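Local coordinates for protein pyridoxal kinase (PDB 4S1H) that probably catalyses the ATP-dependent phosphorylation of pyridoxal to pyridoxal 5'-phosphate, and binds ADP and magnesium, at residues A[169-178]-A[188-196]. Sequence-based numbering, arbitrary orientation.
Sequences HEQGIPVILV and ILLCSFKDT
His169, in the last turn of helix 158-170, meets strand 186-193 through NE2, while its other ring nitrogen is tied back to its own chain. NE2 lies 2.7 Å from Ser192 OG in a hydrogen bond whose donor could be either group; ND1 donates to Ile173 O almost exactly in the ring plane. Bonds at both nitrogens, which flank CE1, fix the ring's rotation, and imidazole suits the place by offering two polar edge atoms. One ring face packs on the backbone at Phe193 C and Lys194 N, the other on Ile176 CD1. The small Ser192 lets the ring come this close; its OG, anti to the backbone N (chi1 176°), faces the histidine.

Lys194 runs past His169 in the opposite direction. Its CB touches His169 ND1 at 3.6 Å, CG passes His169 CB and O, and CD comes near both His169 O and Gly172 O. The chain stays extended until chi4 (70°), where the bend brings NZ within 2.9 Å of His169 O, above the carbonyl plane. Lysine suits this place: its long aliphatic chain lies along His169 while the ammonium reaches a helix-end carbonyl. Gly172 N reaches the same oxygen from the opposite face; glycine suits this positive-phi Schellman position.

Beyond, paired backbone bonds link Ile176 with Ser192 and Val178 with Leu190. On the other sheet face, Val175 CG2 meets Phe193 CD2, and Leu177 CD1 wedges against Leu189 CD2 (3.6 Å) and Cys191 CB. These apolar residues suit a face covered partly by helix 234-250; the nearest atoms of Leu189's side chain and bound ADP are about 4 Å apart. Helix 158-170 packs on the opposite face of this antiparallel beta hairpin, which borders the nucleotide site of a ribokinase-like fold.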
ATOM      1  N   HIS A 169     -25.386  18.244 -10.728  1.00 20.17           N
ATOM      2  CA  HIS A 169     -25.523  19.401  -9.852  1.00 20.01           C
ATOM      3  C   HIS A 169     -26.961  19.575  -9.337  1.00 22.63           C
ATOM      4  O   HIS A 169     -27.153  19.917  -8.183  1.00 20.91           O
ATOM      5  CB  HIS A 169     -25.115  20.693 -10.520  1.00 18.75           C
ATOM      6  CG  HIS A 169     -23.660  20.805 -10.852  1.00 18.22           C
ATOM      7  ND1 HIS A 169     -22.655  20.496  -9.966  1.00 18.10           N
ATOM      8  CD2 HIS A 169     -23.048  21.265 -11.972  1.00 19.62           C
ATOM      9  CE1 HIS A 169     -21.484  20.731 -10.537  1.00 17.87           C
ATOM     10  NE2 HIS A 169     -21.703  21.219 -11.750  1.00 20.84           N
ATOM     11  N   GLU A 170     -27.961  19.326 -10.188  1.00 22.84           N
ATOM     12  CA  GLU A 170     -29.376  19.388  -9.756  1.00 23.89           C
ATOM     13  C   GLU A 170     -29.697  18.347  -8.667  1.00 25.35           C
ATOM     14  O   GLU A 170     -30.596  18.567  -7.880  1.00 27.08           O
ATOM     15  CB  GLU A 170     -30.308  19.220 -10.941  1.00 31.07           C
ATOM     16  CG  GLU A 170     -30.308  20.437 -11.839  1.00 30.57           C
ATOM     17  CD  GLU A 170     -31.110  21.599 -11.274  1.00 48.58           C
ATOM     18  OE1 GLU A 170     -32.346  21.634 -11.495  1.00 56.64           O
ATOM     19  OE2 GLU A 170     -30.496  22.495 -10.637  1.00 32.96           O
ATOM     20  N   GLN A 171     -28.964  17.230  -8.653  1.00 22.18           N
ATOM     21  CA  GLN A 171     -29.051  16.212  -7.581  1.00 22.71           C
ATOM     22  C   GLN A 171     -28.331  16.612  -6.305  1.00 27.88           C
ATOM     23  O   GLN A 171     -28.333  15.851  -5.310  1.00 28.38           O
ATOM     24  CB  GLN A 171     -28.476  14.886  -8.059  1.00 25.18           C
ATOM     25  CG  GLN A 171     -29.202  14.232  -9.208  1.00 23.89           C
ATOM     26  CD  GLN A 171     -28.430  13.068  -9.790  1.00 30.46           C
ATOM     27  OE1 GLN A 171     -27.419  12.618  -9.213  1.00 28.04           O
ATOM     28  NE2 GLN A 171     -28.868  12.585 -10.938  1.00 30.55           N
ATOM     29  N   GLY A 172     -27.630  17.740  -6.354  1.00 23.49           N
ATOM     30  CA  GLY A 172     -26.942  18.271  -5.188  1.00 25.07           C
ATOM     31  C   GLY A 172     -25.421  18.201  -5.201  1.00 20.93           C
ATOM     32  O   GLY A 172     -24.815  18.761  -4.295  1.00 20.38           O
ATOM     33  N   ILE A 173     -24.794  17.614  -6.222  1.00 18.33           N
ATOM     34  CA  ILE A 173     -23.318  17.430  -6.213  1.00 20.76           C
ATOM     35  C   ILE A 173     -22.624  18.778  -6.428  1.00 17.95           C
ATOM     36  O   ILE A 173     -22.816  19.403  -7.463  1.00 18.33           O
ATOM     37  CB  ILE A 173     -22.843  16.408  -7.251  1.00 21.90           C
ATOM     38  CG1 ILE A 173     -23.453  15.033  -6.892  1.00 21.37           C
ATOM     39  CG2 ILE A 173     -21.311  16.351  -7.286  1.00 18.79           C
ATOM     40  CD1 ILE A 173     -23.394  13.994  -7.986  1.00 24.32           C
ATOM     41  N   PRO A 174     -21.845  19.249  -5.433  1.00 18.56           N
ATOM     42  CA  PRO A 174     -21.325  20.615  -5.558  1.00 19.00           C
ATOM     43  C   PRO A 174     -20.259  20.832  -6.625  1.00 17.09           C
ATOM     44  O   PRO A 174     -20.242  21.913  -7.220  1.00 18.19           O
ATOM     45  CB  PRO A 174     -20.742  20.912  -4.170  1.00 20.28           C
ATOM     46  CG  PRO A 174     -21.305  19.868  -3.280  1.00 18.95           C
ATOM     47  CD  PRO A 174     -21.534  18.669  -4.114  1.00 18.16           C
ATOM     48  N   VAL A 175     -19.381  19.861  -6.858  1.00 17.50           N
ATOM     49  CA  VAL A 175     -18.231  20.049  -7.746  1.00 15.66           C
ATOM     50  C   VAL A 175     -18.024  18.802  -8.576  1.00 16.20           C
ATOM     51  O   VAL A 175     -18.030  17.698  -8.049  1.00 14.57           O
ATOM     52  CB  VAL A 175     -16.948  20.409  -7.001  1.00 17.23           C
ATOM     53  CG1 VAL A 175     -15.834  20.725  -7.991  1.00 21.02           C
ATOM     54  CG2 VAL A 175     -17.166  21.573  -6.039  1.00 18.22           C
ATOM     55  N   ILE A 176     -17.809  18.971  -9.867  1.00 14.84           N
ATOM     56  CA  ILE A 176     -17.569  17.870 -10.782  1.00 14.66           C
ATOM     57  C   ILE A 176     -16.332  18.228 -11.566  1.00 14.86           C
ATOM     58  O   ILE A 176     -16.321  19.235 -12.268  1.00 15.76           O
ATOM     59  CB  ILE A 176     -18.751  17.595 -11.724  1.00 15.76           C
ATOM     60  CG1 ILE A 176     -20.069  17.331 -10.941  1.00 16.58           C
ATOM     61  CG2 ILE A 176     -18.449  16.441 -12.653  1.00 15.01           C
ATOM     62  CD1 ILE A 176     -21.290  17.550 -11.791  1.00 18.42           C
ATOM     63  N   LEU A 177     -15.290  17.418 -11.443  1.00 14.21           N
ATOM     64  CA  LEU A 177     -14.081  17.547 -12.200  1.00 14.82           C
ATOM     65  C   LEU A 177     -14.127  16.446 -13.257  1.00 17.78           C
ATOM     66  O   LEU A 177     -13.956  15.279 -12.952  1.00 17.54           O
ATOM     67  CB  LEU A 177     -12.850  17.365 -11.278  1.00 14.60           C
ATOM     68  CG  LEU A 177     -11.517  17.698 -11.907  1.00 16.78           C
ATOM     69  CD1 LEU A 177     -11.386  19.185 -12.211  1.00 20.56           C
ATOM     70  CD2 LEU A 177     -10.369  17.244 -11.022  1.00 19.12           C
ATOM     71  N   VAL A 178     -14.383  16.827 -14.508  1.00 15.08           N
ATOM     72  CA  VAL A 178     -14.383  15.897 -15.620  1.00 14.89           C
ATOM     73  C   VAL A 178     -12.948  15.820 -16.121  1.00 16.15           C
ATOM     74  O   VAL A 178     -12.410  16.782 -16.627  1.00 18.45           O
ATOM     75  CB  VAL A 178     -15.350  16.333 -16.752  1.00 15.46           C
ATOM     76  CG1 VAL A 178     -15.454  15.189 -17.744  1.00 17.65           C
ATOM     77  CG2 VAL A 178     -16.711  16.695 -16.192  1.00 15.55           C
ATOM     78  N   ILE A 188      -9.293  17.800 -22.761  1.00 22.48           N
ATOM     79  CA  ILE A 188      -9.811  18.903 -21.937  1.00 21.36           C
ATOM     80  C   ILE A 188     -10.325  18.389 -20.616  1.00 20.24           C
ATOM     81  O   ILE A 188     -11.031  17.388 -20.570  1.00 22.78           O
ATOM     82  CB  ILE A 188     -10.968  19.664 -22.611  1.00 25.70           C
ATOM     83  CG1 ILE A 188     -10.609  19.974 -24.036  1.00 32.97           C
ATOM     84  CG2 ILE A 188     -11.290  20.917 -21.802  1.00 24.81           C
ATOM     85  CD1 ILE A 188      -9.311  20.724 -24.229  1.00 49.00           C
ATOM     86  N   LEU A 189      -9.910  19.056 -19.539  1.00 18.07           N
ATOM     87  CA  LEU A 189     -10.447  18.866 -18.227  1.00 18.13           C
ATOM     88  C   LEU A 189     -11.425  20.000 -17.976  1.00 21.51           C
ATOM     89  O   LEU A 189     -11.136  21.133 -18.332  1.00 19.94           O
ATOM     90  CB  LEU A 189      -9.307  18.847 -17.200  1.00 17.70           C
ATOM     91  CG  LEU A 189      -9.637  18.883 -15.720  1.00 20.32           C
ATOM     92  CD1 LEU A 189      -8.622  18.025 -14.943  1.00 19.93           C
ATOM     93  CD2 LEU A 189      -9.666  20.307 -15.192  1.00 24.68           C
ATOM     94  N   LEU A 190     -12.581  19.683 -17.401  1.00 17.16           N
ATOM     95  CA  LEU A 190     -13.597  20.662 -17.039  1.00 17.93           C
ATOM     96  C   LEU A 190     -13.843  20.602 -15.530  1.00 16.86           C
ATOM     97  O   LEU A 190     -13.975  19.497 -14.954  1.00 16.17           O
ATOM     98  CB  LEU A 190     -14.887  20.384 -17.800  1.00 18.40           C
ATOM     99  CG  LEU A 190     -16.150  21.096 -17.296  1.00 18.34           C
ATOM    100  CD1 LEU A 190     -16.115  22.585 -17.608  1.00 20.78           C
ATOM    101  CD2 LEU A 190     -17.355  20.417 -17.915  1.00 17.99           C
ATOM    102  N   CYS A 191     -13.814  21.750 -14.855  1.00 15.68           N
ATOM    103  CA  CYS A 191     -14.215  21.835 -13.447  1.00 17.01           C
ATOM    104  C   CYS A 191     -15.484  22.655 -13.390  1.00 20.15           C
ATOM    105  O   CYS A 191     -15.476  23.830 -13.782  1.00 17.21           O
ATOM    106  CB  CYS A 191     -13.160  22.499 -12.610  1.00 18.90           C
ATOM    107  SG  CYS A 191     -13.424  22.214 -10.852  1.00 21.44           S
ATOM    108  N   SER A 192     -16.564  22.024 -12.934  1.00 17.33           N
ATOM    109  CA  SER A 192     -17.898  22.604 -12.984  1.00 18.09           C
ATOM    110  C   SER A 192     -18.426  22.671 -11.551  1.00 21.48           C
ATOM    111  O   SER A 192     -18.382  21.686 -10.826  1.00 16.63           O
ATOM    112  CB  SER A 192     -18.809  21.712 -13.802  1.00 18.43           C
ATOM    113  OG  SER A 192     -20.165  22.158 -13.816  1.00 19.86           O
ATOM    114  N   PHE A 193     -19.016  23.820 -11.202  1.00 19.01           N
ATOM    115  CA  PHE A 193     -19.553  24.085  -9.872  1.00 18.48           C
ATOM    116  C   PHE A 193     -21.067  24.244  -9.921  1.00 18.41           C
ATOM    117  O   PHE A 193     -21.630  24.913 -10.832  1.00 20.03           O
ATOM    118  CB  PHE A 193     -18.938  25.336  -9.261  1.00 20.29           C
ATOM    119  CG  PHE A 193     -17.475  25.242  -9.052  1.00 18.79           C
ATOM    120  CD1 PHE A 193     -16.596  25.556 -10.068  1.00 21.23           C
ATOM    121  CD2 PHE A 193     -16.969  24.828  -7.818  1.00 18.78           C
ATOM    122  CE1 PHE A 193     -15.240  25.479  -9.890  1.00 20.16           C
ATOM    123  CE2 PHE A 193     -15.597  24.741  -7.630  1.00 18.24           C
ATOM    124  CZ  PHE A 193     -14.728  25.049  -8.662  1.00 20.27           C
ATOM    125  N   LYS A 194     -21.752  23.642  -8.955  1.00 20.16           N
ATOM    126  CA  LYS A 194     -23.191  23.892  -8.747  1.00 21.29           C
ATOM    127  C   LYS A 194     -23.444  25.366  -8.448  1.00 24.14           C
ATOM    128  O   LYS A 194     -24.400  25.971  -8.974  1.00 24.75           O
ATOM    129  CB  LYS A 194     -23.723  23.020  -7.602  1.00 24.56           C
ATOM    130  CG  LYS A 194     -25.188  23.225  -7.231  1.00 21.88           C
ATOM    131  CD  LYS A 194     -25.624  22.273  -6.133  1.00 31.23           C
ATOM    132  CE  LYS A 194     -27.036  22.559  -5.664  1.00 39.86           C
ATOM    133  NZ  LYS A 194     -28.062  22.215  -6.688  1.00 28.62           N
ATOM    134  N   ASP A 195     -22.580  25.942  -7.619  1.00 22.71           N
ATOM    135  CA  ASP A 195     -22.711  27.345  -7.236  1.00 24.40           C
ATOM    136  C   ASP A 195     -21.746  28.183  -8.073  1.00 25.86           C
ATOM    137  O   ASP A 195     -20.565  28.321  -7.738  1.00 28.56           O
ATOM    138  CB  ASP A 195     -22.393  27.475  -5.735  1.00 31.34           C
ATOM    139  CG  ASP A 195     -22.410  28.907  -5.251  1.00 35.08           C
ATOM    140  OD1 ASP A 195     -22.632  29.825  -6.082  1.00 30.71           O
ATOM    141  OD2 ASP A 195     -22.166  29.117  -4.050  1.00 45.03           O
ATOM    142  N   THR A 196     -22.261  28.737  -9.163  1.00 28.72           N
ATOM    143  CA  THR A 196     -21.472  29.558 -10.063  1.00 34.00           C
ATOM    144  C   THR A 196     -21.425  31.037  -9.657  1.00 36.96           C
ATOM    145  O   THR A 196     -20.638  31.794 -10.217  1.00 44.38           O
ATOM    146  CB  THR A 196     -22.047  29.470 -11.476  1.00 50.62           C
ATOM    147  OG1 THR A 196     -23.423  29.889 -11.454  1.00 39.28           O
ATOM    148  CG2 THR A 196     -21.963  28.037 -11.958  1.00 34.25           C
TER
HETATM  149  O   HOH W   1     -20.673  24.447  -5.990  1.00 26.73           O